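Local coordinates for 199aa long hypothetical Trp repressor binding protein (Sulfolobus tokodaii, PDB 2ZKI) that is of unknown function but, as a flavodoxin-like member of the NADPH-dependent FMN reductase family, probably binds FMN and may act as an oxidoreductase, at residues Leu99-Phe112 with Met130-Val142. Numbering follows the deposited sequence.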
loop_
_atom_site.group_PDB
_atom_site.type_symbol
_atom_site.label_atom_id
_atom_site.label_comp_id
_atom_site.label_asym_id
_atom_site.label_seq_id
_atom_site.Cartn_x
_atom_site.Cartn_y
_atom_site.Cartn_z
ATOM N N LEU A 99 -4.161 0.467 -24.521
ATOM C CA LEU A 99 -4.541 1.802 -24.070
ATOM C C LEU A 99 -3.395 2.445 -23.295
ATOM O O LEU A 99 -3.244 3.670 -23.291
ATOM C CB LEU A 99 -5.809 1.741 -23.213
ATOM C CG LEU A 99 -7.046 1.066 -23.822
ATOM C CD1 LEU A 99 -8.115 0.859 -22.765
ATOM C CD2 LEU A 99 -7.614 1.836 -25.015
ATOM N N TRP A 100 -2.588 1.605 -22.653
ATOM C CA TRP A 100 -1.419 2.055 -21.906
ATOM C C TRP A 100 -0.311 2.538 -22.841
ATOM O O TRP A 100 0.317 3.566 -22.588
ATOM C CB TRP A 100 -0.907 0.937 -20.990
ATOM C CG TRP A 100 0.320 1.306 -20.204
ATOM C CD1 TRP A 100 0.378 2.109 -19.100
ATOM C CD2 TRP A 100 1.665 0.885 -20.465
ATOM N NE1 TRP A 100 1.674 2.213 -18.659
ATOM C CE2 TRP A 100 2.485 1.473 -19.477
ATOM C CE3 TRP A 100 2.257 0.066 -21.436
ATOM C CZ2 TRP A 100 3.868 1.269 -19.432
ATOM C CZ3 TRP A 100 3.633 -0.137 -21.392
ATOM C CH2 TRP A 100 4.423 0.464 -20.396
ATOM N N LYS A 101 -0.088 1.797 -23.924
ATOM C CA LYS A 101 0.967 2.123 -24.887
ATOM C C LYS A 101 0.611 3.323 -25.769
ATOM O O LYS A 101 1.498 3.990 -26.307
ATOM C CB LYS A 101 1.306 0.896 -25.740
ATOM C CG LYS A 101 1.968 -0.227 -24.945
ATOM C CD LYS A 101 1.780 -1.590 -25.594
ATOM C CE LYS A 101 2.921 -1.921 -26.540
ATOM N NZ LYS A 101 2.747 -3.266 -27.152
ATOM N N ASP A 102 -0.688 3.596 -25.894
ATOM C CA ASP A 102 -1.189 4.711 -26.699
ATOM C C ASP A 102 -1.492 5.978 -25.880
ATOM O O ASP A 102 -1.898 6.999 -26.444
ATOM C CB ASP A 102 -2.432 4.275 -27.489
ATOM C CG ASP A 102 -2.113 3.258 -28.581
ATOM O OD1 ASP A 102 -0.958 2.783 -28.663
ATOM O OD2 ASP A 102 -3.026 2.931 -29.368
ATOM N N ASN A 103 -1.282 5.905 -24.561
ATOM C CA ASN A 103 -1.535 7.020 -23.627
ATOM C C ASN A 103 -2.955 7.588 -23.682
ATOM O O ASN A 103 -3.160 8.794 -23.513
ATOM C CB ASN A 103 -0.498 8.140 -23.805
ATOM C CG ASN A 103 0.866 7.763 -23.267
ATOM O OD1 ASN A 103 1.380 6.677 -23.540
ATOM N ND2 ASN A 103 1.464 8.666 -22.499
ATOM N N VAL A 104 -3.928 6.707 -23.903
ATOM C CA VAL A 104 -5.332 7.094 -24.061
ATOM C C VAL A 104 -5.920 7.653 -22.767
ATOM O O VAL A 104 -6.646 8.651 -22.790
ATOM C CB VAL A 104 -6.191 5.899 -24.539
ATOM C CG1 VAL A 104 -7.583 6.353 -24.939
ATOM C CG2 VAL A 104 -5.521 5.205 -25.699
ATOM N N LEU A 105 -5.596 7.011 -21.647
ATOM C CA LEU A 105 -6.150 7.379 -20.346
ATOM C C LEU A 105 -5.279 8.383 -19.581
ATOM O O LEU A 105 -5.642 8.820 -18.487
ATOM C CB LEU A 105 -6.385 6.126 -19.491
ATOM C CG LEU A 105 -7.087 4.912 -20.110
ATOM C CD1 LEU A 105 -7.174 3.784 -19.095
ATOM C CD2 LEU A 105 -8.472 5.263 -20.642
ATOM N N TYR A 106 -4.138 8.753 -20.156
ATOM C CA TYR A 106 -3.203 9.648 -19.483
ATOM C C TYR A 106 -3.840 10.990 -19.115
ATOM O O TYR A 106 -4.367 11.696 -19.973
ATOM C CB TYR A 106 -1.948 9.870 -20.329
ATOM C CG TYR A 106 -0.809 10.485 -19.552
ATOM C CD1 TYR A 106 0.204 9.689 -19.019
ATOM C CD2 TYR A 106 -0.748 11.865 -19.337
ATOM C CE1 TYR A 106 1.249 10.249 -18.301
ATOM C CE2 TYR A 106 0.293 12.434 -18.617
ATOM C CZ TYR A 106 1.286 11.621 -18.103
ATOM O OH TYR A 106 2.318 12.184 -17.395
ATOM N N GLY A 107 -3.786 11.323 -17.828
ATOM C CA GLY A 107 -4.304 12.591 -17.327
ATOM C C GLY A 107 -5.758 12.556 -16.891
ATOM O O GLY A 107 -6.249 13.515 -16.292
ATOM N N LYS A 108 -6.443 11.452 -17.187
ATOM C CA LYS A 108 -7.859 11.299 -16.847
ATOM C C LYS A 108 -8.047 10.979 -15.361
ATOM O O LYS A 108 -7.247 10.245 -14.781
ATOM C CB LYS A 108 -8.517 10.208 -17.708
ATOM C CG LYS A 108 -8.342 10.368 -19.222
ATOM C CD LYS A 108 -9.272 11.419 -19.820
ATOM C CE LYS A 108 -9.038 11.581 -21.318
ATOM N NZ LYS A 108 -9.313 10.327 -22.082
ATOM N N PRO A 109 -9.100 11.542 -14.736
ATOM C CA PRO A 109 -9.398 11.250 -13.332
ATOM C C PRO A 109 -10.046 9.881 -13.105
ATOM O O PRO A 109 -10.840 9.419 -13.928
ATOM C CB PRO A 109 -10.368 12.368 -12.947
ATOM C CG PRO A 109 -11.056 12.706 -14.213
ATOM C CD PRO A 109 -10.048 12.516 -15.307
ATOM N N VAL A 110 -9.700 9.254 -11.985
ATOM C CA VAL A 110 -10.248 7.956 -11.602
ATOM C C VAL A 110 -10.580 7.930 -10.109
ATOM O O VAL A 110 -9.813 8.429 -9.283
ATOM C CB VAL A 110 -9.296 6.774 -12.001
ATOM C CG1 VAL A 110 -7.919 6.905 -11.346
ATOM C CG2 VAL A 110 -9.923 5.421 -11.684
ATOM N N THR A 111 -11.737 7.363 -9.780
ATOM C CA THR A 111 -12.145 7.176 -8.390
ATOM C C THR A 111 -12.485 5.704 -8.129
ATOM O O THR A 111 -12.927 4.992 -9.036
ATOM C CB THR A 111 -13.315 8.123 -7.985
ATOM O OG1 THR A 111 -13.535 8.046 -6.572
ATOM C CG2 THR A 111 -14.608 7.781 -8.726
ATOM N N PHE A 112 -12.270 5.256 -6.894
ATOM C CA PHE A 112 -12.437 3.846 -6.554
ATOM C C PHE A 112 -13.476 3.610 -5.469
ATOM O O PHE A 112 -13.623 4.410 -4.541
ATOM C CB PHE A 112 -11.102 3.227 -6.128
ATOM C CG PHE A 112 -10.019 3.348 -7.158
ATOM C CD1 PHE A 112 -9.033 4.321 -7.035
ATOM C CD2 PHE A 112 -9.980 2.488 -8.251
ATOM C CE1 PHE A 112 -8.026 4.439 -7.985
ATOM C CE2 PHE A 112 -8.979 2.595 -9.207
ATOM C CZ PHE A 112 -7.997 3.570 -9.075
ATOM N N MET A 130 -5.842 -1.014 -5.529
ATOM C CA MET A 130 -6.379 -0.726 -6.863
ATOM C C MET A 130 -5.754 0.505 -7.510
ATOM O O MET A 130 -5.674 0.593 -8.734
ATOM C CB MET A 130 -7.894 -0.528 -6.802
ATOM C CG MET A 130 -8.694 -1.808 -6.664
ATOM S SD MET A 130 -10.432 -1.477 -6.321
ATOM C CE MET A 130 -11.057 -1.087 -7.955
ATOM N N SER A 131 -5.314 1.451 -6.685
ATOM C CA SER A 131 -4.859 2.750 -7.172
ATOM C C SER A 131 -3.525 2.704 -7.906
ATOM O O SER A 131 -3.198 3.632 -8.643
ATOM C CB SER A 131 -4.816 3.774 -6.034
ATOM O OG SER A 131 -3.903 3.392 -5.025
ATOM N N THR A 132 -2.769 1.622 -7.721
ATOM C CA THR A 132 -1.470 1.459 -8.394
ATOM C C THR A 132 -1.613 1.494 -9.918
ATOM O O THR A 132 -0.695 1.915 -10.627
ATOM C CB THR A 132 -0.742 0.163 -7.968
ATOM O OG1 THR A 132 -1.604 -0.962 -8.168
ATOM C CG2 THR A 132 -0.327 0.226 -6.508
ATOM N N TYR A 133 -2.774 1.056 -10.400
ATOM C CA TYR A 133 -3.139 1.130 -11.812
ATOM C C TYR A 133 -2.996 2.558 -12.346
ATOM O O TYR A 133 -2.412 2.776 -13.413
ATOM C CB TYR A 133 -4.579 0.632 -11.993
ATOM C CG TYR A 133 -5.068 0.557 -13.426
ATOM C CD1 TYR A 133 -5.726 1.635 -14.019
ATOM C CD2 TYR A 133 -4.891 -0.602 -14.181
ATOM C CE1 TYR A 133 -6.183 1.564 -15.333
ATOM C CE2 TYR A 133 -5.347 -0.683 -15.493
ATOM C CZ TYR A 133 -5.991 0.401 -16.061
ATOM O OH TYR A 133 -6.437 0.324 -17.359
ATOM N N ALA A 134 -3.514 3.521 -11.585
ATOM C CA ALA A 134 -3.529 4.926 -11.980
ATOM C C ALA A 134 -2.136 5.529 -12.138
ATOM O O ALA A 134 -1.936 6.431 -12.952
ATOM C CB ALA A 134 -4.343 5.735 -10.992
ATOM N N TYR A 135 -1.178 5.032 -11.362
ATOM C CA TYR A 135 0.197 5.519 -11.432
ATOM C C TYR A 135 0.886 5.110 -12.734
ATOM O O TYR A 135 1.590 5.909 -13.345
ATOM C CB TYR A 135 1.006 5.035 -10.225
ATOM C CG TYR A 135 0.567 5.644 -8.912
ATOM C CD1 TYR A 135 -0.453 5.064 -8.160
ATOM C CD2 TYR A 135 1.174 6.796 -8.419
ATOM C CE1 TYR A 135 -0.861 5.616 -6.955
ATOM C CE2 TYR A 135 0.771 7.361 -7.215
ATOM C CZ TYR A 135 -0.245 6.765 -6.488
ATOM O OH TYR A 135 -0.646 7.314 -5.295
ATOM N N HIS A 136 0.668 3.867 -13.151
ATOM C CA HIS A 136 1.296 3.330 -14.354
ATOM C C HIS A 136 0.703 3.927 -15.630
ATOM O O HIS A 136 1.402 4.077 -16.635
ATOM C CB HIS A 136 1.191 1.803 -14.367
ATOM C CG HIS A 136 2.066 1.130 -13.355
ATOM N ND1 HIS A 136 3.215 0.452 -13.698
ATOM C CD2 HIS A 136 1.966 1.042 -12.007
ATOM C CE1 HIS A 136 3.783 -0.028 -12.606
ATOM N NE2 HIS A 136 3.045 0.316 -11.566
ATOM N N PHE A 137 -0.583 4.267 -15.577
ATOM C CA PHE A 137 -1.284 4.858 -16.715
ATOM C C PHE A 137 -1.203 6.384 -16.720
ATOM O O PHE A 137 -1.614 7.031 -17.685
ATOM C CB PHE A 137 -2.750 4.420 -16.714
ATOM C CG PHE A 137 -2.983 3.059 -17.310
ATOM C CD1 PHE A 137 -2.623 1.906 -16.619
ATOM C CD2 PHE A 137 -3.582 2.931 -18.560
ATOM C CE1 PHE A 137 -2.841 0.650 -17.170
ATOM C CE2 PHE A 137 -3.811 1.678 -19.115
ATOM C CZ PHE A 137 -3.438 0.533 -18.418
ATOM N N GLY A 138 -0.680 6.953 -15.636
ATOM C CA GLY A 138 -0.613 8.405 -15.481
ATOM C C GLY A 138 -1.952 9.046 -15.156
ATOM O O GLY A 138 -2.101 10.264 -15.252
ATOM N N MET A 139 -2.922 8.223 -14.768
ATOM C CA MET A 139 -4.254 8.696 -14.393
ATOM C C MET A 139 -4.245 9.353 -13.017
ATOM O O MET A 139 -3.537 8.898 -12.116
ATOM C CB MET A 139 -5.243 7.533 -14.397
ATOM C CG MET A 139 -5.413 6.870 -15.752
ATOM S SD MET A 139 -6.444 5.400 -15.684
ATOM C CE MET A 139 -8.064 6.125 -15.462
ATOM N N ILE A 140 -5.032 10.414 -12.853
ATOM C CA ILE A 140 -5.106 11.121 -11.569
ATOM C C ILE A 140 -6.203 10.563 -10.651
ATOM O O ILE A 140 -7.337 10.363 -11.078
ATOM C CB ILE A 140 -5.230 12.663 -11.741
ATOM C CG1 ILE A 140 -6.393 13.030 -12.666
ATOM C CG2 ILE A 140 -3.915 13.243 -12.267
ATOM C CD1 ILE A 140 -6.785 14.501 -12.620
ATOM N N ILE A 141 -5.843 10.313 -9.394
ATOM C CA ILE A 141 -6.741 9.681 -8.421
ATOM C C ILE A 141 -7.632 10.708 -7.726
ATOM O O ILE A 141 -7.147 11.725 -7.237
ATOM C CB ILE A 141 -5.945 8.881 -7.353
ATOM C CG1 ILE A 141 -5.039 7.845 -8.024
ATOM C CG2 ILE A 141 -6.885 8.204 -6.352
ATOM C CD1 ILE A 141 -3.839 7.446 -7.199
ATOM N N VAL A 142 -8.933 10.429 -7.683
ATOM C CA VAL A 142 -9.895 11.296 -7.001
ATOM C C VAL A 142 -10.491 10.604 -5.766
ATOM O O VAL A 142 -11.390 9.764 -5.886
ATOM C CB VAL A 142 -11.028 11.770 -7.957
ATOM C CG1 VAL A 142 -12.048 12.627 -7.212
ATOM C CG2 VAL A 142 -10.450 12.540 -9.139
#
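W100 meets the end of helix 132-137 with its CB and the pyrrole side of its indole. CB rests on the ring of F137, 3.5 Å from CE2; CD1 stands over the centre of the same face, turning the five-membered ring edge-to-face with planes at 66°. Next, NE1 donates to H136 O at 2.8 Å, an oxygen lying close to the indole plane, so an indole supplies both apolar edge and donor at a helix end. CG lies anti to the backbone N (chi1 179°), which carries the indole across the F137 face to H136 O. The indole also meets Y146 of the second subunit edge-to-face and the ring of Y82 of the third subunit. F137, flat and wide, suits a place between two partners: the Y133 hydroxyl, hydrogen-bonded to T96, sits over the rim of its opposite face, and L105 CD1 approaches CD2 obliquely at 3.7 Å. Replacing F137 by an alanine is likely to take away the face the indole leans on and the neighbour shared by L105 and Y133. M139, bent at its thioether, lays SD against L105 and brings CE to V110 CB at 3.7 Å. G138, whose positive phi suits glycine, sets CA 3.8 Å from Y106 CE1. P109 and V110 pair in parallel with I140 and I141: V110 N donates to I140 O at 2.8 Å. Strand 140-141, outermost in this chain's flavodoxin-like sheet though I141 is backbone-bonded to the second subunit, borders strand 109-115; helix 174-195 packs on P109 and V142, while helix 132-137 covers V110 through A134.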